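Local coordinates for protein mandelate racemase/muconate lactonizing enzyme (Roseovarius nubinhibens, PDB 2QDD) that is of unknown specific function but, as a magnesium-dependent member of the enolase superfamily, probably abstracts a proton next to a substrate carboxylate, at residues A[10-15]-A[32-37]; A[38-43]-A[105-110]; A[224-229]-A[240-245]. All blocks are in the same frame, centred on the assembly; numbering follows the deposited sequence. Where two conformers were deposited one is given.

Contact 1. Residues A[10-15]-A[32-37]; sequences VFHLDL and RLDSTY
Six backbone hydrogen bonds join residues 10-15 to 32-37 as neighbouring antiparallel strands of a beta hairpin in the N-terminal domain. Phe11-Tyr37, Leu13-Ser35 and Leu15-Leu33 are the hydrogen-bonded pairs. The bonds are uneven: Phe11 N reaches Tyr37 O at 2.8 Å in the carbonyl plane and nearly straight (169°), whereas the return bond from Tyr37 N to Phe11 O is 3.2 Å long, bent to 138°, with its donor well above the carbonyl plane.

Charged and polar groups line the face bearing His12, Asp14 and Asp34. Arg32, with CG in the crowded position between backbone N and carbonyl carbon and its chain bent twice further on, points NE at Asp14 OD1, a 2.7 Å salt bridge. The oxygen offers its syn lone pair and lies in the guanidinium plane, although carboxylate and guanidinium are turned 63° apart. Asp34 sets OD2 against the edge of the His12 ring, 3.2 Å from CD2, while the same oxygen forms a salt bridge with Arg68. An alanine at Asp34 would remove both and would probably loosen the hold of the strand on Arg68.

Leu13, Leu15 and Tyr37 make the other face largely apolar. Leu13 lays CD2 over one face of the Tyr37 ring, a CH-pi contact 4.1 Å from the centroid, and Leu13 CD1 meets Tyr37 CD2. Leu15 CD1 rests on Ser35 CB, while Ser35 OG is held by Glu51.

Helix 64-78 packs on Val10, His12 and Thr36, strand 47-52 continues the sheet beyond 32-37, and on the face of Leu13 and Tyr37, Tyr37 OH is hydrogen-bonded to Thr299 OG1.

Contact 2. Residues A[38-43]-A[105-110]; sequences LRIDTD and SPIDMA
In the N-terminal alpha/beta domain of the enolase superfamily, an antiparallel sheet is backed by helices, and here strand 29-42 meets helix 101-119 across that interface. The axes of strand 38-42 and helix 105-110 approach to 8.5 Å, their directions 43° apart. Leu38 and Ile40, two residues apart on the strand and both turned toward the helix, carry the contact.

Leu38 holds CG anti to its backbone N (chi1 172°); with chi2 74°, this brings CD2 to the helix, 3.6 Å from Ile107 CG1. At its base, Leu38 CB lies 4.5 Å from Pro106 CB, a looser touch. Where the helix layer lies on the antiparallel sheet, the single methyl of Ala110 lets Ile40 come close, its CG1 standing 3.7 Å from Ala110 CB. The terminal CD1 of Ile40 sits beside the same methyl and reaches on to Ile107, 4.3 Å from its CG2. Ile107 is thus approached by both strand residues, with CG1 turned to Leu38 and CG2 to Ile40, while Leu74 and Leu78 of helix 64-78 also pack on it. Farther along the same helix as Ala110, Cys111 and Ile114 prolong the apolar surface under Ile40.

Contact 3. Residues A[224-229]-A[240-245]; sequences QTLDQC and IMLDEC
Apolar contacts carry the meeting of residues 224-229 with 240-245, and Leu242 makes one part of them. Its two methyls divide the work: CD1 lies 3.7 Å from Leu226 CD1, the two leucines crossing at about a right angle, while CD2 comes equally near Cys229 CB, with Cys229 SG just beyond. Leu226 carries CG anti to its backbone N, and Ala254 and Ala255 of helix 249-258 pack on it as well.

These residues belong to a beta-alpha-beta unit of the C-terminal barrel, in which strand 218-220 leads through helix 226-233 to strand 240-242. Asp243 and Glu244, Mg(2+) ligands in this protein though no metal is bound to this chain here, follow directly at the C-terminal end of that strand, where the active sites of such barrels lie.

Cys245 packs against the helix start from beyond these ligands. With SG in the crowded position between backbone N and carbonyl carbon (chi1 59°), its CB stands 4.0 Å from Leu226 N, and SG lies 4.2 Å from Leu226 CB.

The helix start is held by its own polar bonds. Thr225 is the N-cap: its OG1 accepts from Gln228 N at 3.2 Å, and its carbonyl oxygen accepts a helical bond from Cys229 N at 3.0 Å. On the ligand side, Asp243 forms salt bridges with Lys267 and Arg270, its OD2 lying close to the like-charged Glu220, and Glu244 OE2 is hydrogen-bonded to Tyr59 of the N-terminal domain.

Overall arrangement
The three contacts illustrate how an enolase-superfamily subunit divides its architecture between two domains. Contacts 1 and 2 share strand 29-42 and follow each other along it, the first linking it to strand 5-22 and the second to a helix. Their centres are about 16 Å apart, and they touch where Val10 CG2 lies 4.1 Å from Leu38 CD1. Contact 3 belongs to the barrel, on the opposite side of the chain's centre, with its centre about 29 Å from contact 1 and about 31 Å from contact 2. It alone holds metal ligands, Asp243 and Glu244; Glu220 and Asp196 complete the Mg(2+) site, their side chains about 7 and 10 Å from that of Leu242.

Contact 1. Residues A[10-15]-A[32-37]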
loop_
_atom_site.group_PDB
_atom_site.type_symbol
_atom_site.label_atom_id
_atom_site.label_comp_id
_atom_site.label_asym_id
_atom_site.label_seq_id
_atom_site.Cartn_x
_atom_site.Cartn_y
_atom_site.Cartn_z
ATOM N N VAL A 10 25.016 -41.332 16.797
ATOM C CA VAL A 10 25.495 -40.355 15.829
ATOM C C VAL A 10 26.746 -40.924 15.150
ATOM O O VAL A 10 27.654 -41.409 15.821
ATOM C CB VAL A 10 25.816 -39.011 16.539
ATOM C CG1 VAL A 10 26.331 -37.970 15.562
ATOM C CG2 VAL A 10 24.586 -38.486 17.255
ATOM N N PHE A 11 26.771 -40.871 13.823
ATOM C CA PHE A 11 27.923 -41.296 13.034
ATOM C C PHE A 11 28.421 -40.109 12.229
ATOM O O PHE A 11 27.654 -39.203 11.917
ATOM C CB PHE A 11 27.535 -42.429 12.074
ATOM C CG PHE A 11 27.067 -43.684 12.763
ATOM C CD1 PHE A 11 27.954 -44.724 13.009
ATOM C CD2 PHE A 11 25.740 -43.830 13.157
ATOM C CE1 PHE A 11 27.528 -45.888 13.647
ATOM C CE2 PHE A 11 25.307 -44.986 13.797
ATOM C CZ PHE A 11 26.202 -46.017 14.039
ATOM N N HIS A 12 29.705 -40.119 11.888
ATOM C CA HIS A 12 30.284 -39.068 11.061
ATOM C C HIS A 12 30.941 -39.658 9.810
ATOM O O HIS A 12 31.711 -40.613 9.885
ATOM C CB HIS A 12 31.266 -38.208 11.876
ATOM C CG HIS A 12 32.218 -37.411 11.037
ATOM N ND1 HIS A 12 33.580 -37.617 11.062
ATOM C CD2 HIS A 12 32.004 -36.422 10.139
ATOM C CE1 HIS A 12 34.165 -36.783 10.220
ATOM N NE2 HIS A 12 33.230 -36.048 9.645
ATOM N N LEU A 13 30.618 -39.077 8.662
ATOM C CA LEU A 13 31.031 -39.609 7.376
ATOM C C LEU A 13 31.855 -38.548 6.662
ATOM O O LEU A 13 31.431 -37.397 6.549
ATOM C CB LEU A 13 29.802 -39.989 6.538
ATOM C CG LEU A 13 29.047 -41.303 6.814
ATOM C CD1 LEU A 13 28.135 -41.234 8.041
ATOM C CD2 LEU A 13 28.237 -41.709 5.600
ATOM N N ASP A 14 33.038 -38.939 6.202
ATOM C CA ASP A 14 33.888 -38.088 5.381
ATOM C C ASP A 14 33.661 -38.457 3.919
ATOM O O ASP A 14 34.053 -39.542 3.480
ATOM C CB ASP A 14 35.355 -38.316 5.759
ATOM C CG ASP A 14 36.225 -37.099 5.514
ATOM O OD1 ASP A 14 36.338 -36.661 4.349
ATOM O OD2 ASP A 14 36.811 -36.590 6.494
ATOM N N LEU A 15 33.016 -37.567 3.170
ATOM C CA LEU A 15 32.581 -37.891 1.814
ATOM C C LEU A 15 33.300 -37.040 0.779
ATOM O O LEU A 15 32.943 -35.877 0.588
ATOM C CB LEU A 15 31.073 -37.702 1.656
ATOM C CG LEU A 15 30.084 -38.384 2.592
ATOM C CD1 LEU A 15 28.749 -37.710 2.392
ATOM C CD2 LEU A 15 29.987 -39.874 2.286
ATOM N N ARG A 32 35.464 -32.097 0.249
ATOM C CA ARG A 32 34.701 -33.151 0.904
ATOM C C ARG A 32 33.538 -32.599 1.724
ATOM O O ARG A 32 33.501 -31.408 2.057
ATOM C CB ARG A 32 35.610 -34.013 1.787
ATOM C CG ARG A 32 36.447 -33.229 2.799
ATOM C CD ARG A 32 37.858 -33.794 2.934
ATOM N NE ARG A 32 37.901 -35.239 2.719
ATOM C CZ ARG A 32 38.757 -35.857 1.910
ATOM N NH1 ARG A 32 38.706 -37.177 1.783
ATOM N NH2 ARG A 32 39.666 -35.163 1.234
ATOM N N LEU A 33 32.598 -33.479 2.053
ATOM C CA LEU A 33 31.438 -33.107 2.847
ATOM C C LEU A 33 31.454 -33.797 4.204
ATOM O O LEU A 33 31.838 -34.960 4.315
ATOM C CB LEU A 33 30.142 -33.433 2.099
ATOM C CG LEU A 33 29.813 -32.666 0.813
ATOM C CD1 LEU A 33 28.450 -33.076 0.298
ATOM C CD2 LEU A 33 29.867 -31.156 1.001
ATOM N N ASP A 34 31.039 -33.061 5.228
ATOM C CA ASP A 34 30.919 -33.578 6.585
ATOM C C ASP A 34 29.459 -33.976 6.781
ATOM O O ASP A 34 28.602 -33.135 7.081
ATOM C CB ASP A 34 31.354 -32.488 7.583
ATOM C CG ASP A 34 31.242 -32.911 9.046
ATOM O OD1 ASP A 34 31.992 -32.341 9.869
ATOM O OD2 ASP A 34 30.408 -33.771 9.404
ATOM N N SER A 35 29.187 -35.265 6.604
ATOM C CA SER A 35 27.847 -35.803 6.776
ATOM C C SER A 35 27.659 -36.401 8.159
ATOM O O SER A 35 28.566 -37.013 8.712
ATOM C CB SER A 35 27.554 -36.860 5.716
ATOM O OG SER A 35 26.208 -37.285 5.790
ATOM N N THR A 36 26.465 -36.213 8.705
ATOM C CA THR A 36 26.059 -36.863 9.934
ATOM C C THR A 36 24.935 -37.840 9.607
ATOM O O THR A 36 23.918 -37.446 9.033
ATOM C CB THR A 36 25.573 -35.819 10.962
ATOM O OG1 THR A 36 26.626 -34.886 11.223
ATOM C CG2 THR A 36 25.170 -36.477 12.264
ATOM N N TYR A 37 25.141 -39.111 9.952
ATOM C CA TYR A 37 24.053 -40.090 10.054
ATOM C C TYR A 37 23.573 -40.193 11.495
ATOM O O TYR A 37 24.375 -40.224 12.428
ATOM C CB TYR A 37 24.512 -41.474 9.590
ATOM C CG TYR A 37 24.406 -41.745 8.101
ATOM C CD1 TYR A 37 24.173 -43.038 7.634
ATOM C CD2 TYR A 37 24.554 -40.721 7.159
ATOM C CE1 TYR A 37 24.087 -43.308 6.273
ATOM C CE2 TYR A 37 24.465 -40.980 5.796
ATOM C CZ TYR A 37 24.231 -42.275 5.359
ATOM O OH TYR A 37 24.143 -42.540 4.011
#

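Contact 2. Residues A[38-43]-A[105-110]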
loop_
_atom_site.group_PDB
_atom_site.type_symbol
_atom_site.label_atom_id
_atom_site.label_comp_id
_atom_site.label_asym_id
_atom_site.label_seq_id
_atom_site.Cartn_x
_atom_site.Cartn_y
_atom_site.Cartn_z
ATOM N N LEU A 38 22.260 -40.253 11.667
ATOM C CA LEU A 38 21.668 -40.447 12.974
ATOM C C LEU A 38 20.795 -41.698 12.971
ATOM O O LEU A 38 19.991 -41.896 12.060
ATOM C CB LEU A 38 20.861 -39.213 13.377
ATOM C CG LEU A 38 20.001 -39.291 14.640
ATOM C CD1 LEU A 38 20.824 -39.249 15.927
ATOM C CD2 LEU A 38 18.998 -38.176 14.617
ATOM N N ARG A 39 20.978 -42.543 13.983
ATOM C CA ARG A 39 20.138 -43.721 14.184
ATOM C C ARG A 39 19.295 -43.506 15.426
ATOM O O ARG A 39 19.829 -43.203 16.490
ATOM C CB ARG A 39 21.000 -44.983 14.345
ATOM C CG ARG A 39 20.200 -46.233 14.711
ATOM C CD ARG A 39 21.067 -47.471 14.835
ATOM N NE ARG A 39 21.921 -47.446 16.017
ATOM C CZ ARG A 39 23.069 -48.110 16.133
ATOM N NH1 ARG A 39 23.515 -48.863 15.131
ATOM N NH2 ARG A 39 23.773 -48.017 17.255
ATOM N N ILE A 40 17.983 -43.655 15.281
ATOM C CA ILE A 40 17.067 -43.596 16.417
ATOM C C ILE A 40 16.504 -44.986 16.705
ATOM O O ILE A 40 15.801 -45.568 15.870
ATOM C CB ILE A 40 15.888 -42.603 16.177
ATOM C CG1 ILE A 40 16.414 -41.199 15.846
ATOM C CG2 ILE A 40 14.956 -42.582 17.384
ATOM C CD1 ILE A 40 15.372 -40.091 15.967
ATOM N N ASP A 41 16.812 -45.505 17.892
ATOM C CA ASP A 41 16.260 -46.775 18.345
ATOM C C ASP A 41 15.075 -46.538 19.255
ATOM O O ASP A 41 15.046 -45.563 20.006
ATOM C CB ASP A 41 17.323 -47.601 19.078
ATOM C CG ASP A 41 18.424 -48.088 18.154
ATOM O OD1 ASP A 41 19.611 -47.842 18.450
ATOM O OD2 ASP A 41 18.101 -48.718 17.128
ATOM N N THR A 42 14.100 -47.436 19.181
ATOM C CA THR A 42 12.953 -47.413 20.083
ATOM C C THR A 42 12.906 -48.681 20.935
ATOM O O THR A 42 13.658 -49.627 20.691
ATOM C CB THR A 42 11.625 -47.294 19.315
ATOM O OG1 THR A 42 11.475 -48.422 18.451
ATOM C CG2 THR A 42 11.568 -46.005 18.494
ATOM N N ASP A 43 12.004 -48.696 21.916
ATOM C CA ASP A 43 11.877 -49.811 22.859
ATOM C C ASP A 43 11.292 -51.085 22.238
ATOM O O ASP A 43 11.392 -52.167 22.821
ATOM C CB ASP A 43 11.072 -49.387 24.100
ATOM C CG ASP A 43 9.600 -49.121 23.798
ATOM O OD1 ASP A 43 9.288 -48.572 22.722
ATOM O OD2 ASP A 43 8.748 -49.455 24.647
ATOM N N SER A 105 16.672 -31.582 11.001
ATOM C CA SER A 105 16.281 -32.339 9.809
ATOM C C SER A 105 16.575 -33.851 9.868
ATOM O O SER A 105 15.703 -34.646 9.537
ATOM C CB SER A 105 16.839 -31.689 8.529
ATOM O OG SER A 105 16.523 -32.438 7.364
ATOM N N PRO A 106 17.810 -34.259 10.283
ATOM C CA PRO A 106 17.939 -35.724 10.429
ATOM C C PRO A 106 17.128 -36.380 11.554
ATOM O O PRO A 106 16.764 -37.547 11.420
ATOM C CB PRO A 106 19.440 -35.923 10.678
ATOM C CG PRO A 106 19.908 -34.651 11.246
ATOM C CD PRO A 106 19.097 -33.590 10.574
ATOM N N ILE A 107 16.855 -35.649 12.641
ATOM C CA ILE A 107 15.995 -36.151 13.717
ATOM C C ILE A 107 14.563 -36.388 13.243
ATOM O O ILE A 107 13.971 -37.434 13.522
ATOM C CB ILE A 107 15.990 -35.224 14.955
ATOM C CG1 ILE A 107 17.414 -35.017 15.479
ATOM C CG2 ILE A 107 15.092 -35.804 16.061
ATOM C CD1 ILE A 107 17.598 -33.796 16.346
ATOM N N ASP A 108 14.023 -35.412 12.519
ATOM C CA ASP A 108 12.690 -35.514 11.932
ATOM C C ASP A 108 12.584 -36.632 10.885
ATOM O O ASP A 108 11.598 -37.370 10.858
ATOM C CB ASP A 108 12.285 -34.170 11.328
ATOM C CG ASP A 108 10.889 -34.192 10.766
ATOM O OD1 ASP A 108 9.922 -34.115 11.556
ATOM O OD2 ASP A 108 10.761 -34.297 9.533
ATOM N N MET A 109 13.613 -36.738 10.043
ATOM C CA MET A 109 13.718 -37.732 8.967
ATOM C C MET A 109 13.671 -39.165 9.513
ATOM O O MET A 109 13.011 -40.036 8.940
ATOM C CB MET A 109 15.038 -37.499 8.214
ATOM C CG MET A 109 15.239 -38.278 6.930
ATOM S SD MET A 109 16.791 -37.791 6.144
ATOM C CE MET A 109 17.307 -39.359 5.527
ATOM N N ALA A 110 14.365 -39.382 10.629
ATOM C CA ALA A 110 14.429 -40.684 11.283
ATOM C C ALA A 110 13.135 -41.061 11.995
ATOM O O ALA A 110 12.795 -42.242 12.081
ATOM C CB ALA A 110 15.596 -40.729 12.239
#

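Contact 3. Residues A[224-229]-A[240-245]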
loop_
_atom_site.group_PDB
_atom_site.type_symbol
_atom_site.label_atom_id
_atom_site.label_comp_id
_atom_site.label_asym_id
_atom_site.label_seq_id
_atom_site.Cartn_x
_atom_site.Cartn_y
_atom_site.Cartn_z
ATOM N N GLN A 224 21.035 -11.922 -2.587
ATOM C CA GLN A 224 21.335 -12.554 -1.301
ATOM C C GLN A 224 20.114 -12.632 -0.383
ATOM O O GLN A 224 19.987 -13.560 0.426
ATOM C CB GLN A 224 22.452 -11.784 -0.598
ATOM C CG GLN A 224 23.641 -12.637 -0.182
ATOM C CD GLN A 224 24.970 -12.009 -0.573
ATOM O OE1 GLN A 224 25.194 -10.813 -0.369
ATOM N NE2 GLN A 224 25.859 -12.814 -1.145
ATOM N N THR A 225 19.233 -11.642 -0.504
ATOM C CA THR A 225 18.087 -11.501 0.384
ATOM C C THR A 225 16.790 -11.489 -0.422
ATOM O O THR A 225 16.794 -11.193 -1.626
ATOM C CB THR A 225 18.161 -10.198 1.225
ATOM O OG1 THR A 225 17.906 -9.070 0.384
ATOM C CG2 THR A 225 19.527 -10.031 1.896
ATOM N N LEU A 226 15.688 -11.799 0.260
ATOM C CA LEU A 226 14.340 -11.709 -0.292
ATOM C C LEU A 226 13.965 -10.308 -0.782
ATOM O O LEU A 226 13.436 -10.168 -1.886
ATOM C CB LEU A 226 13.317 -12.222 0.732
ATOM C CG LEU A 226 11.822 -12.046 0.451
ATOM C CD1 LEU A 226 11.436 -12.825 -0.771
ATOM C CD2 LEU A 226 11.004 -12.501 1.640
ATOM N N ASP A 227 14.248 -9.295 0.041
ATOM C CA ASP A 227 14.082 -7.873 -0.310
ATOM C C ASP A 227 14.722 -7.483 -1.640
ATOM O O ASP A 227 14.104 -6.814 -2.470
ATOM C CB ASP A 227 14.674 -6.985 0.790
ATOM C CG ASP A 227 13.613 -6.294 1.619
ATOM O OD1 ASP A 227 13.532 -6.586 2.831
ATOM O OD2 ASP A 227 12.865 -5.455 1.066
ATOM N N GLN A 228 15.967 -7.904 -1.824
ATOM C CA GLN A 228 16.710 -7.624 -3.039
ATOM C C GLN A 228 16.124 -8.381 -4.228
ATOM O O GLN A 228 16.035 -7.840 -5.329
ATOM C CB GLN A 228 18.176 -7.998 -2.846
ATOM C CG GLN A 228 18.988 -6.992 -2.060
ATOM C CD GLN A 228 20.375 -7.508 -1.727
ATOM O OE1 GLN A 228 21.041 -8.118 -2.562
ATOM N NE2 GLN A 228 20.816 -7.267 -0.499
ATOM N N CYS A 229 15.722 -9.631 -3.994
ATOM C CA CYS A 229 15.140 -10.478 -5.035
ATOM C C CYS A 229 13.777 -9.981 -5.532
ATOM O O CYS A 229 13.494 -10.025 -6.733
ATOM C CB CYS A 229 15.050 -11.927 -4.555
ATOM S SG CYS A 229 16.639 -12.808 -4.575
ATOM N N ILE A 240 11.126 -16.015 -11.467
ATOM C CA ILE A 240 12.127 -16.030 -10.402
ATOM C C ILE A 240 11.882 -17.188 -9.439
ATOM O O ILE A 240 10.774 -17.366 -8.924
ATOM C CB ILE A 240 12.253 -14.645 -9.682
ATOM C CG1 ILE A 240 13.237 -13.752 -10.439
ATOM C CG2 ILE A 240 12.753 -14.781 -8.239
ATOM C CD1 ILE A 240 12.583 -12.653 -11.217
ATOM N N MET A 241 12.928 -17.987 -9.236
ATOM C CA MET A 241 12.926 -19.115 -8.310
ATOM C C MET A 241 13.734 -18.722 -7.073
ATOM O O MET A 241 14.897 -18.332 -7.187
ATOM C CB MET A 241 13.556 -20.331 -9.002
ATOM C CG MET A 241 13.882 -21.533 -8.117
ATOM S SD MET A 241 12.589 -22.769 -7.966
ATOM C CE MET A 241 11.902 -22.880 -9.625
ATOM N N LEU A 242 13.115 -18.807 -5.900
ATOM C CA LEU A 242 13.831 -18.550 -4.649
ATOM C C LEU A 242 14.267 -19.840 -3.974
ATOM O O LEU A 242 13.686 -20.892 -4.224
ATOM C CB LEU A 242 12.980 -17.720 -3.694
ATOM C CG LEU A 242 12.618 -16.306 -4.150
ATOM C CD1 LEU A 242 11.788 -15.650 -3.079
ATOM C CD2 LEU A 242 13.847 -15.468 -4.464
ATOM N N ASP A 243 15.293 -19.747 -3.125
ATOM C CA ASP A 243 15.939 -20.920 -2.524
ATOM C C ASP A 243 16.553 -20.563 -1.167
ATOM O O ASP A 243 15.920 -20.752 -0.131
ATOM C CB ASP A 243 16.983 -21.513 -3.493
ATOM C CG ASP A 243 17.622 -22.818 -2.979
ATOM O OD1 ASP A 243 17.120 -23.426 -2.008
ATOM O OD2 ASP A 243 18.641 -23.240 -3.567
ATOM N N GLU A 244 17.771 -20.029 -1.179
ATOM C CA GLU A 244 18.603 -19.958 0.028
ATOM C C GLU A 244 18.139 -18.947 1.080
ATOM O O GLU A 244 18.502 -19.072 2.247
ATOM C CB GLU A 244 20.065 -19.701 -0.341
ATOM C CG GLU A 244 20.737 -20.872 -1.065
ATOM C CD GLU A 244 20.662 -20.759 -2.583
ATOM O OE1 GLU A 244 19.914 -19.895 -3.085
ATOM O OE2 GLU A 244 21.352 -21.534 -3.279
ATOM N N CYS A 245 17.341 -17.958 0.671
ATOM C CA CYS A 245 16.834 -16.942 1.600
ATOM C C CYS A 245 15.642 -17.413 2.432
ATOM O O CYS A 245 15.183 -16.697 3.322
ATOM C CB CYS A 245 16.514 -15.623 0.879
ATOM S SG CYS A 245 15.279 -15.729 -0.451
#